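Local structure of L-ribulose 3-epimerase (Methylomonas sp. DH-1, 7CJ7) at residues K95-L100 / A143-N148; Y37-I42 / R65-L70; A134-A139 / D173-P178; K5-G10 / G241-E246. The protein catalyses the manganese-dependent epimerization of ketoses at C3, acting fastest on L-ribulose and also on D-ribulose, D-allulose and D-fructose. One frame throughout, in Å; residues are numbered along the deposited sequence.

In the fold
Contacts 2 and 4 are core pairings of neighbouring parallel strands in the eight-stranded barrel. Contact 2 joins the second strand to the third and contact 4 the eighth to the first; they share a polar network and both reach the bound L-sorbose. Contacts 1 and 3 lie farther out in the helical layer, their centres about 15 and 17 Å from that of the chain, contact 1 still buried and contact 3 only partly so; both involve helix 125-143 or the loop after it. Their chemistry follows their place: backbone ladders with buried carboxylates in the barrel, aliphatic packing edged by charged or amide groups outside it. L100 of contact 1 packs on the 65-70 strand of contact 2.

Contact 1: K95-L100 / A143-N148; sequences KATDVL and ADKGIN
CG of L100 is anti to the backbone N (chi1 176°), and chi2 (63°) sets its methyls; CG1 of I147 is anti to its carbonyl carbon, with CG2 anti to the backbone N. The two branched chains meet at an oblique angle, with L100 CD2 lying 3.7 Å from I147 CG2 and also touching I147 CG1 and CD1. The CD1 methyl of I147 reaches further, to 3.8 Å from T97 CG2 and 3.5 Å from the carbonyl T97 O, so one isoleucine touches two residues about a helical turn apart. T97 OG1 is turned back to L93 O of its own helix, which leaves the methyl for the packing.

At the partly exposed margin, K145 runs extended beyond CG and forms a salt bridge from NZ to D98 OD1 at 2.9 Å. The ammonium sits 60° out of the carboxylate plane, and Y141 OH also bonds to this oxygen. A water donates to D98 O at 2.8 Å and weakly accepts from NZ. An alanine in place of K145 would probably leave D98 without its cationic mate in this contact and the water without its lysine partner.

The type I turn A143-G146 precedes I147, and the whole is a helix-to-loop packing in the outer layer of a TIM barrel, where helix 83-102 meets the connection from helix 125-143 to strand 148-152.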
# COMPACT_ATOMS: atom_id res chain seq x y z
N LYS A 95 27.65 -1.43 10.72
CA LYS A 95 27.81 -0.04 11.21
C LYS A 95 26.58 0.33 12.06
O LYS A 95 26.77 0.95 13.13
CB LYS A 95 28.00 0.94 10.06
CG LYS A 95 28.25 2.38 10.49
CD LYS A 95 29.55 2.56 11.24
CE LYS A 95 29.72 3.96 11.79
NZ LYS A 95 30.95 4.09 12.61
N ALA A 96 25.38 -0.04 11.61
CA ALA A 96 24.12 0.25 12.33
C ALA A 96 24.15 -0.47 13.68
O ALA A 96 23.81 0.16 14.70
CB ALA A 96 22.92 -0.15 11.51
N THR A 97 24.60 -1.72 13.70
CA THR A 97 24.75 -2.51 14.95
C THR A 97 25.71 -1.78 15.89
O THR A 97 25.41 -1.67 17.08
CB THR A 97 25.20 -3.94 14.64
OG1 THR A 97 24.23 -4.55 13.77
CG2 THR A 97 25.36 -4.78 15.88
N ASP A 98 26.84 -1.31 15.36
CA ASP A 98 27.90 -0.63 16.15
C ASP A 98 27.31 0.64 16.78
O ASP A 98 27.60 0.92 17.96
CB ASP A 98 29.10 -0.28 15.28
CG ASP A 98 29.92 -1.48 14.80
OD1 ASP A 98 29.70 -2.61 15.30
OD2 ASP A 98 30.80 -1.26 13.95
N VAL A 99 26.55 1.41 16.01
CA VAL A 99 25.94 2.68 16.50
C VAL A 99 24.96 2.33 17.62
O VAL A 99 25.00 2.99 18.66
CB VAL A 99 25.25 3.45 15.36
CG1 VAL A 99 24.37 4.57 15.90
CG2 VAL A 99 26.27 3.99 14.39
N LEU A 100 24.12 1.32 17.40
CA LEU A 100 23.10 0.90 18.39
C LEU A 100 23.80 0.49 19.69
O LEU A 100 23.39 0.96 20.75
CB LEU A 100 22.28 -0.25 17.80
CG LEU A 100 21.24 -0.86 18.73
CD1 LEU A 100 20.17 0.16 19.11
CD2 LEU A 100 20.61 -2.07 18.07
N ALA A 143 24.91 -10.62 17.99
CA ALA A 143 24.89 -11.48 19.19
C ALA A 143 26.11 -11.15 20.05
O ALA A 143 26.02 -11.26 21.28
CB ALA A 143 24.85 -12.94 18.79
N ASP A 144 27.20 -10.75 19.42
CA ASP A 144 28.49 -10.43 20.10
C ASP A 144 28.34 -9.12 20.88
O ASP A 144 29.15 -8.90 21.80
CB ASP A 144 29.62 -10.40 19.08
CG ASP A 144 29.97 -11.77 18.50
OD1 ASP A 144 29.93 -12.76 19.27
OD2 ASP A 144 30.29 -11.84 17.30
N LYS A 145 27.33 -8.29 20.57
CA LYS A 145 27.12 -6.95 21.19
C LYS A 145 25.79 -6.90 21.96
O LYS A 145 25.32 -5.80 22.25
CB LYS A 145 27.18 -5.89 20.09
CG LYS A 145 28.54 -5.80 19.42
CD LYS A 145 28.76 -4.56 18.60
CE LYS A 145 30.21 -4.41 18.20
NZ LYS A 145 30.59 -3.00 18.00
N GLY A 146 25.20 -8.06 22.27
CA GLY A 146 23.97 -8.17 23.08
C GLY A 146 22.76 -7.56 22.40
O GLY A 146 21.85 -7.06 23.10
N ILE A 147 22.70 -7.63 21.07
CA ILE A 147 21.63 -6.98 20.27
C ILE A 147 20.76 -8.06 19.61
O ILE A 147 21.29 -9.04 19.05
CB ILE A 147 22.25 -5.98 19.27
CG1 ILE A 147 22.71 -4.71 20.00
CG2 ILE A 147 21.29 -5.68 18.14
CD1 ILE A 147 23.71 -3.90 19.23
N ASN A 148 19.44 -7.90 19.73
CA ASN A 148 18.44 -8.67 18.97
C ASN A 148 18.16 -7.95 17.65
O ASN A 148 18.11 -6.70 17.62
CB ASN A 148 17.12 -8.84 19.73
CG ASN A 148 17.27 -9.51 21.07
OD1 ASN A 148 17.93 -10.54 21.18
ND2 ASN A 148 16.64 -8.95 22.09
O HOH W 1 30.03 -0.18 18.71

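Contact 2: Y37-I42 / R65-L70; sequences YDYIEI and RAHASL. With SOL (L-sorbose), chain C.
Strands 39-42 and 65-70 are the two parallel strands of a beta-alpha-beta unit of the TIM barrel, with helix 52-61 between them. Their directions differ by 24°, and the register runs from Y39 with R65 to I42 with A68. The backbone ladder begins with R65 N to D38 O and continues through I40 N to R65 O, H67 N to I40 O, I42 N to H67 O and S69 N to I42 O, each between 3.0 and 3.1 Å. The R65 side chain runs beside D38, its NH2 3.6 Å from D38 CB and salt-bridged to E8.

On the face bearing Y39, E41 and H67, the imidazole presents its edge to the phenol ring. H67 CD2 stands 3.6 Å above the centre of the Y39 ring, and the planes are 66° apart, an edge-to-face stack. H67 NE2 is bonded to E8 OE1, and Y39 OH to T244 OG1. On the other face, I42 CD1 packs against A66 CB at 4.0 Å.

Nearer the sugar, E41 extends beyond CG and its OE2 accepts from S69 OG at 2.8 Å, on the anti side of the carboxylate and somewhat out of its plane. With OG lying between the backbone N and the carbonyl carbon (chi1 65°), S69 also accepts from L-sorbose O6 at 2.6 Å. Y209, T244 and H211 all bond to E41 OE1.

The S69 hydroxyl is thus donor to E41 and acceptor from the sugar, consistent with E41 acting as a second-shell residue that orients a substrate-binding serine and contacts the manganese ligand H211.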
# COMPACT_ATOMS: atom_id res chain seq x y z
N TYR A 37 7.40 9.06 26.54
CA TYR A 37 7.92 7.80 25.95
C TYR A 37 9.13 7.31 26.76
O TYR A 37 9.83 8.13 27.41
CB TYR A 37 8.27 7.99 24.47
CG TYR A 37 7.07 8.12 23.58
CD1 TYR A 37 6.42 7.01 23.06
CD2 TYR A 37 6.54 9.36 23.28
CE1 TYR A 37 5.30 7.13 22.26
CE2 TYR A 37 5.43 9.51 22.45
CZ TYR A 37 4.80 8.38 21.95
OH TYR A 37 3.71 8.50 21.14
N ASP A 38 9.35 6.00 26.75
CA ASP A 38 10.51 5.32 27.38
C ASP A 38 11.73 5.40 26.46
O ASP A 38 12.86 5.48 26.97
CB ASP A 38 10.19 3.86 27.69
CG ASP A 38 9.01 3.70 28.62
OD1 ASP A 38 9.05 4.33 29.70
OD2 ASP A 38 8.07 2.97 28.27
N TYR A 39 11.54 5.36 25.14
CA TYR A 39 12.67 5.36 24.18
C TYR A 39 12.27 6.12 22.92
O TYR A 39 11.08 6.35 22.66
CB TYR A 39 13.13 3.93 23.86
CG TYR A 39 12.16 3.10 23.07
CD1 TYR A 39 12.19 3.09 21.69
CD2 TYR A 39 11.20 2.33 23.69
CE1 TYR A 39 11.31 2.32 20.95
CE2 TYR A 39 10.30 1.57 22.96
CZ TYR A 39 10.33 1.58 21.58
OH TYR A 39 9.43 0.84 20.86
N ILE A 40 13.29 6.50 22.17
CA ILE A 40 13.13 7.01 20.78
C ILE A 40 13.70 5.95 19.83
O ILE A 40 14.72 5.32 20.17
CB ILE A 40 13.83 8.37 20.61
CG1 ILE A 40 13.64 8.89 19.18
CG2 ILE A 40 15.30 8.27 20.99
CD1 ILE A 40 13.55 10.37 19.09
N GLU A 41 13.03 5.75 18.70
CA GLU A 41 13.51 4.85 17.65
C GLU A 41 14.20 5.71 16.60
O GLU A 41 13.52 6.49 15.93
CB GLU A 41 12.37 4.03 17.06
CG GLU A 41 12.86 2.96 16.10
CD GLU A 41 11.70 2.16 15.54
OE1 GLU A 41 11.01 1.49 16.34
OE2 GLU A 41 11.48 2.26 14.32
N ILE A 42 15.52 5.60 16.52
CA ILE A 42 16.33 6.40 15.57
C ILE A 42 16.36 5.70 14.22
O ILE A 42 16.66 4.50 14.20
CB ILE A 42 17.74 6.63 16.15
CG1 ILE A 42 17.67 7.34 17.50
CG2 ILE A 42 18.60 7.38 15.14
CD1 ILE A 42 18.98 7.43 18.24
N ARG A 65 15.90 6.10 26.53
CA ARG A 65 16.61 4.98 25.88
C ARG A 65 16.46 5.13 24.36
O ARG A 65 15.67 6.00 23.90
CB ARG A 65 16.09 3.64 26.41
CG ARG A 65 16.33 3.45 27.90
CD ARG A 65 16.08 2.04 28.40
NE ARG A 65 14.71 1.57 28.30
CZ ARG A 65 13.72 1.90 29.15
NH1 ARG A 65 13.94 2.74 30.14
NH2 ARG A 65 12.49 1.40 28.99
N ALA A 66 17.21 4.35 23.59
CA ALA A 66 17.11 4.36 22.12
C ALA A 66 17.15 2.93 21.58
O ALA A 66 17.88 2.09 22.12
CB ALA A 66 18.21 5.20 21.53
N HIS A 67 16.34 2.67 20.56
CA HIS A 67 16.47 1.52 19.65
C HIS A 67 16.66 2.10 18.25
O HIS A 67 16.54 3.31 18.09
CB HIS A 67 15.27 0.57 19.77
CG HIS A 67 15.11 -0.05 21.11
ND1 HIS A 67 16.12 -0.79 21.72
CD2 HIS A 67 14.06 -0.06 21.97
CE1 HIS A 67 15.69 -1.23 22.88
NE2 HIS A 67 14.43 -0.79 23.06
N ALA A 68 16.97 1.28 17.27
CA ALA A 68 17.24 1.78 15.90
C ALA A 68 16.49 0.92 14.89
O ALA A 68 16.39 -0.28 15.07
CB ALA A 68 18.72 1.78 15.64
N SER A 69 16.00 1.56 13.84
CA SER A 69 15.39 0.89 12.67
C SER A 69 16.07 1.43 11.42
O SER A 69 16.62 2.55 11.47
CB SER A 69 13.89 1.10 12.64
OG SER A 69 13.57 2.47 12.45
N LEU A 70 16.07 0.65 10.35
CA LEU A 70 16.50 1.18 9.04
C LEU A 70 15.85 0.37 7.93
O LEU A 70 15.25 -0.66 8.22
CB LEU A 70 18.02 1.15 8.96
CG LEU A 70 18.65 -0.23 9.04
CD1 LEU A 70 18.65 -0.92 7.69
CD2 LEU A 70 20.05 -0.16 9.61
C1 SOL C . 8.30 1.47 6.74
O1 SOL C . 7.04 1.51 6.10
C2 SOL C . 8.16 1.23 8.21
O2 SOL C . 7.15 0.73 8.66
C3 SOL C . 9.30 1.68 9.12
O3 SOL C . 9.24 1.02 10.36
C4 SOL C . 10.66 1.47 8.46
O4 SOL C . 10.85 0.08 8.20
C5 SOL C . 11.83 1.97 9.31
O5 SOL C . 13.06 1.56 8.70
C6 SOL C . 11.85 3.47 9.49
O6 SOL C . 12.94 3.86 10.33

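Contact 3: A134-A139 / D173-P178; sequences AMQRLA and DEVNRP
Q136 meets the end of helix 165-175 at V175 and the guanidinium of R177, two residues on, its amide carrying the polar part of the contact. Its chain is extended beyond CG and puts NE2 3.1 Å from V175 O. This hydrogen bond is nearly straight at the hydrogen (162°), with the acceptor close to the amide plane, and reaches the carbonyl from the side, at a C=O...donor angle of 117°.

The close packing lies on the buried side, among M135, A139 and V175. M135 CB rests 4.0 Å from V175 CG2, and A139 CB meets R177 CB at 3.7 Å and also touches its CG. The backbones are near here, the CA atoms of Q136 and V175 being 5.6 Å apart. Only the CB and CG end of R177 joins this side; its guanidinium lies at the partly exposed margin, which is looser and more polar. There R177, bent at chi2, crosses Q136 at about a right angle, its guanidinium stacked on the glutamine amide with the planes 20° apart. Q136 CB lies 3.8 Å above the guanidinium plane, toward the rim. R177 NH1 bonds weakly to N176 O, whereas NE forms a salt bridge with D140. An alanine in place of Q136 would probably leave V175 O without this amide donor and the R177 guanidinium without the amide stacked on it, held mainly by its salt bridge to D140.

N176, with positive phi, leads the chain out of helix 165-175 toward strand 180-185. Helix 125-143 lies against the end of its successor; M135 and A139 touch strand 148-152, M135 and L138 helix 83-102.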
# COMPACT_ATOMS: atom_id res chain seq x y z
N ALA A 134 22.24 -13.40 4.82
CA ALA A 134 22.62 -12.06 5.32
C ALA A 134 22.11 -11.91 6.76
O ALA A 134 22.82 -11.32 7.59
CB ALA A 134 22.07 -10.98 4.43
N MET A 135 20.90 -12.40 7.04
CA MET A 135 20.31 -12.21 8.39
C MET A 135 21.01 -13.16 9.38
O MET A 135 21.11 -12.79 10.57
CB MET A 135 18.80 -12.41 8.39
CG MET A 135 18.07 -11.32 7.62
SD MET A 135 18.40 -9.63 8.20
CE MET A 135 19.84 -9.20 7.23
N GLN A 136 21.51 -14.30 8.92
CA GLN A 136 22.35 -15.17 9.78
C GLN A 136 23.63 -14.43 10.14
O GLN A 136 24.00 -14.44 11.33
CB GLN A 136 22.64 -16.50 9.09
CG GLN A 136 21.39 -17.34 8.94
CD GLN A 136 21.64 -18.58 8.11
OE1 GLN A 136 22.49 -18.59 7.23
NE2 GLN A 136 20.88 -19.62 8.39
N ARG A 137 24.32 -13.84 9.16
CA ARG A 137 25.60 -13.14 9.42
C ARG A 137 25.35 -11.96 10.37
O ARG A 137 26.15 -11.76 11.31
CB ARG A 137 26.26 -12.71 8.10
CG ARG A 137 26.64 -13.87 7.19
CD ARG A 137 27.55 -13.43 6.05
NE ARG A 137 26.92 -12.46 5.16
CZ ARG A 137 26.14 -12.77 4.14
NH1 ARG A 137 25.86 -14.03 3.88
NH2 ARG A 137 25.62 -11.82 3.38
N LEU A 138 24.28 -11.20 10.14
CA LEU A 138 23.95 -10.02 10.98
C LEU A 138 23.60 -10.50 12.39
O LEU A 138 24.10 -9.92 13.35
CB LEU A 138 22.79 -9.24 10.37
CG LEU A 138 22.26 -8.11 11.25
CD1 LEU A 138 23.37 -7.11 11.58
CD2 LEU A 138 21.09 -7.42 10.59
N ALA A 139 22.73 -11.50 12.53
CA ALA A 139 22.34 -12.03 13.85
C ALA A 139 23.61 -12.40 14.64
O ALA A 139 23.68 -12.09 15.85
CB ALA A 139 21.41 -13.20 13.70
N ASP A 173 12.52 -19.32 10.35
CA ASP A 173 12.83 -20.76 10.57
C ASP A 173 14.10 -21.12 9.79
O ASP A 173 14.89 -21.92 10.29
CB ASP A 173 11.69 -21.67 10.13
CG ASP A 173 10.48 -21.65 11.04
OD1 ASP A 173 10.65 -21.28 12.22
OD2 ASP A 173 9.38 -22.01 10.56
N GLU A 174 14.29 -20.53 8.61
CA GLU A 174 15.48 -20.77 7.75
C GLU A 174 16.67 -20.00 8.34
O GLU A 174 17.79 -20.52 8.32
CB GLU A 174 15.20 -20.41 6.29
CG GLU A 174 14.08 -21.24 5.66
CD GLU A 174 13.59 -20.77 4.30
OE1 GLU A 174 12.44 -21.12 3.92
OE2 GLU A 174 14.34 -20.05 3.61
N VAL A 175 16.45 -18.79 8.87
CA VAL A 175 17.53 -18.03 9.53
C VAL A 175 18.02 -18.84 10.74
O VAL A 175 19.23 -19.03 10.89
CB VAL A 175 17.05 -16.62 9.94
CG1 VAL A 175 18.08 -15.94 10.83
CG2 VAL A 175 16.71 -15.80 8.71
N ASN A 176 17.08 -19.28 11.58
CA ASN A 176 17.35 -20.18 12.72
C ASN A 176 18.41 -19.57 13.64
O ASN A 176 19.43 -20.23 13.90
CB ASN A 176 17.80 -21.55 12.24
CG ASN A 176 17.76 -22.54 13.38
OD1 ASN A 176 16.94 -22.38 14.27
ND2 ASN A 176 18.62 -23.54 13.34
N ARG A 177 18.17 -18.36 14.13
CA ARG A 177 19.05 -17.66 15.10
C ARG A 177 18.21 -17.22 16.29
O ARG A 177 17.13 -16.67 16.12
CB ARG A 177 19.74 -16.48 14.41
CG ARG A 177 20.77 -16.90 13.37
CD ARG A 177 21.88 -17.73 13.98
NE ARG A 177 23.03 -17.86 13.11
CZ ARG A 177 23.19 -18.83 12.23
NH1 ARG A 177 22.24 -19.74 12.09
NH2 ARG A 177 24.29 -18.90 11.49
N PRO A 178 18.70 -17.44 17.53
CA PRO A 178 17.91 -17.17 18.73
C PRO A 178 17.65 -15.67 18.97
O PRO A 178 16.73 -15.35 19.72
CB PRO A 178 18.78 -17.74 19.86
CG PRO A 178 20.19 -17.69 19.32
CD PRO A 178 20.04 -17.99 17.84

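Contact 4: K5-G10 / G241-E246; sequences KRLEYG and GPITFE. With MN (manganese (II) ion), chain D; SOL (L-sorbose), chain C.
The Y9 ring lies alongside I243, the two side chains pointing the same way, and its CE1 comes 4.1 Å from I243 CD1 in an oblique approach. Beyond this pair, L279, I282 and K283 of helix 271-285 also touch Y9. The same methyl of I243 meets L7 CD1 at 3.8 Å, so it contacts two residues of the 5-10 segment. In L7, chi1 (-177°) puts CG anti to the backbone N, and chi2 (54°) then sets CD1 at this meeting point.

The backbone pairing is parallel, the strand directions differing by 23°. I243 N donates to E8 O at 2.9 Å, nearly along the C=O axis; G10 N donates to I243 O, and F245 N to G10 O at 2.8 Å. G10 has no side chain, and T244 CG2 packs 3.7 Å from its carbonyl oxygen. E8 and P242 lie side by side on the face that also carries T244.

At the far end, E246 extends beyond CG to bind manganese through OE2 at 2.1 Å, while OE1 lies 2.8 Å from L-sorbose O3. E152, D185 and H211 complete the protein ligands, and O2 and O3 of the sugar also coordinate the metal. E246 probably serves as a proton donor or acceptor, as in related epimerases. Pairing the first strand with the eighth closes the TIM barrel and sets this glutamate in the metal-dependent epimerase site.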
# COMPACT_ATOMS: atom_id res chain seq x y z
N LYS A 5 14.19 -8.49 26.64
CA LYS A 5 13.18 -7.53 26.13
C LYS A 5 12.30 -7.11 27.30
O LYS A 5 12.04 -7.93 28.21
CB LYS A 5 12.34 -8.15 25.02
CG LYS A 5 13.10 -8.49 23.74
CD LYS A 5 12.22 -9.16 22.70
CE LYS A 5 12.98 -9.45 21.43
NZ LYS A 5 13.19 -8.22 20.63
N ARG A 6 11.85 -5.87 27.30
CA ARG A 6 10.86 -5.40 28.28
C ARG A 6 9.73 -4.70 27.52
O ARG A 6 9.97 -4.20 26.40
CB ARG A 6 11.53 -4.48 29.30
CG ARG A 6 12.08 -3.21 28.68
CD ARG A 6 12.65 -2.25 29.72
NE ARG A 6 14.09 -2.41 29.89
CZ ARG A 6 14.86 -1.60 30.61
NH1 ARG A 6 14.34 -0.57 31.25
NH2 ARG A 6 16.16 -1.83 30.70
N LEU A 7 8.54 -4.69 28.11
CA LEU A 7 7.43 -3.85 27.62
C LEU A 7 7.83 -2.39 27.82
O LEU A 7 8.00 -1.97 28.95
CB LEU A 7 6.15 -4.19 28.39
CG LEU A 7 4.92 -3.43 27.93
CD1 LEU A 7 4.70 -3.61 26.44
CD2 LEU A 7 3.69 -3.86 28.71
N GLU A 8 8.00 -1.64 26.73
CA GLU A 8 8.37 -0.21 26.79
C GLU A 8 7.79 0.46 25.55
O GLU A 8 7.61 -0.23 24.54
CB GLU A 8 9.89 -0.02 26.90
CG GLU A 8 10.69 -0.87 25.93
CD GLU A 8 12.19 -0.63 26.03
OE1 GLU A 8 12.96 -1.36 25.39
OE2 GLU A 8 12.59 0.30 26.73
N TYR A 9 7.49 1.75 25.67
CA TYR A 9 6.79 2.54 24.63
C TYR A 9 7.75 3.57 24.05
O TYR A 9 8.45 4.28 24.80
CB TYR A 9 5.54 3.18 25.21
CG TYR A 9 4.63 2.18 25.88
CD1 TYR A 9 3.62 1.54 25.18
CD2 TYR A 9 4.84 1.82 27.20
CE1 TYR A 9 2.80 0.62 25.80
CE2 TYR A 9 4.03 0.89 27.83
CZ TYR A 9 3.00 0.30 27.13
OH TYR A 9 2.21 -0.62 27.76
N GLY A 10 7.74 3.67 22.73
CA GLY A 10 8.69 4.52 22.00
C GLY A 10 8.02 5.30 20.90
O GLY A 10 6.88 4.94 20.50
N GLY A 241 7.57 -6.45 24.90
CA GLY A 241 8.67 -5.93 24.08
C GLY A 241 8.38 -4.50 23.66
O GLY A 241 7.37 -3.93 24.05
N PRO A 242 9.28 -3.90 22.86
CA PRO A 242 9.08 -2.54 22.39
C PRO A 242 7.79 -2.38 21.59
O PRO A 242 7.45 -3.24 20.78
CB PRO A 242 10.33 -2.27 21.54
CG PRO A 242 11.34 -3.24 22.06
CD PRO A 242 10.56 -4.47 22.44
N ILE A 243 7.09 -1.28 21.84
CA ILE A 243 5.94 -0.81 21.02
C ILE A 243 6.24 0.63 20.63
O ILE A 243 6.28 1.48 21.54
CB ILE A 243 4.63 -0.93 21.82
CG1 ILE A 243 4.39 -2.36 22.30
CG2 ILE A 243 3.47 -0.38 21.00
CD1 ILE A 243 3.17 -2.53 23.18
N THR A 244 6.48 0.89 19.35
CA THR A 244 6.82 2.23 18.81
C THR A 244 5.63 2.81 18.06
O THR A 244 5.10 2.13 17.16
CB THR A 244 8.00 2.21 17.82
OG1 THR A 244 9.13 1.56 18.39
CG2 THR A 244 8.41 3.60 17.39
N PHE A 245 5.23 4.02 18.41
CA PHE A 245 4.29 4.82 17.59
C PHE A 245 5.06 5.33 16.37
O PHE A 245 6.13 5.96 16.52
CB PHE A 245 3.68 5.97 18.40
CG PHE A 245 2.94 6.96 17.54
CD1 PHE A 245 1.92 6.54 16.69
CD2 PHE A 245 3.27 8.30 17.55
CE1 PHE A 245 1.25 7.45 15.88
CE2 PHE A 245 2.60 9.20 16.75
CZ PHE A 245 1.59 8.78 15.93
N GLU A 246 4.50 5.07 15.20
CA GLU A 246 5.10 5.46 13.91
C GLU A 246 4.06 6.25 13.11
O GLU A 246 2.90 5.80 13.01
CB GLU A 246 5.57 4.23 13.16
CG GLU A 246 6.29 4.56 11.87
CD GLU A 246 7.09 3.39 11.34
OE1 GLU A 246 8.33 3.52 11.18
OE2 GLU A 246 6.48 2.35 11.08
MN MN D . 7.10 0.35 10.76
C1 SOL C . 8.30 1.47 6.74
O1 SOL C . 7.04 1.51 6.10
C2 SOL C . 8.16 1.23 8.21
O2 SOL C . 7.15 0.73 8.66
C3 SOL C . 9.30 1.68 9.12
O3 SOL C . 9.24 1.02 10.36
C4 SOL C . 10.66 1.47 8.46
O4 SOL C . 10.85 0.08 8.20
C5 SOL C . 11.83 1.97 9.31
O5 SOL C . 13.06 1.56 8.70
C6 SOL C . 11.85 3.47 9.49
O6 SOL C . 12.94 3.86 10.33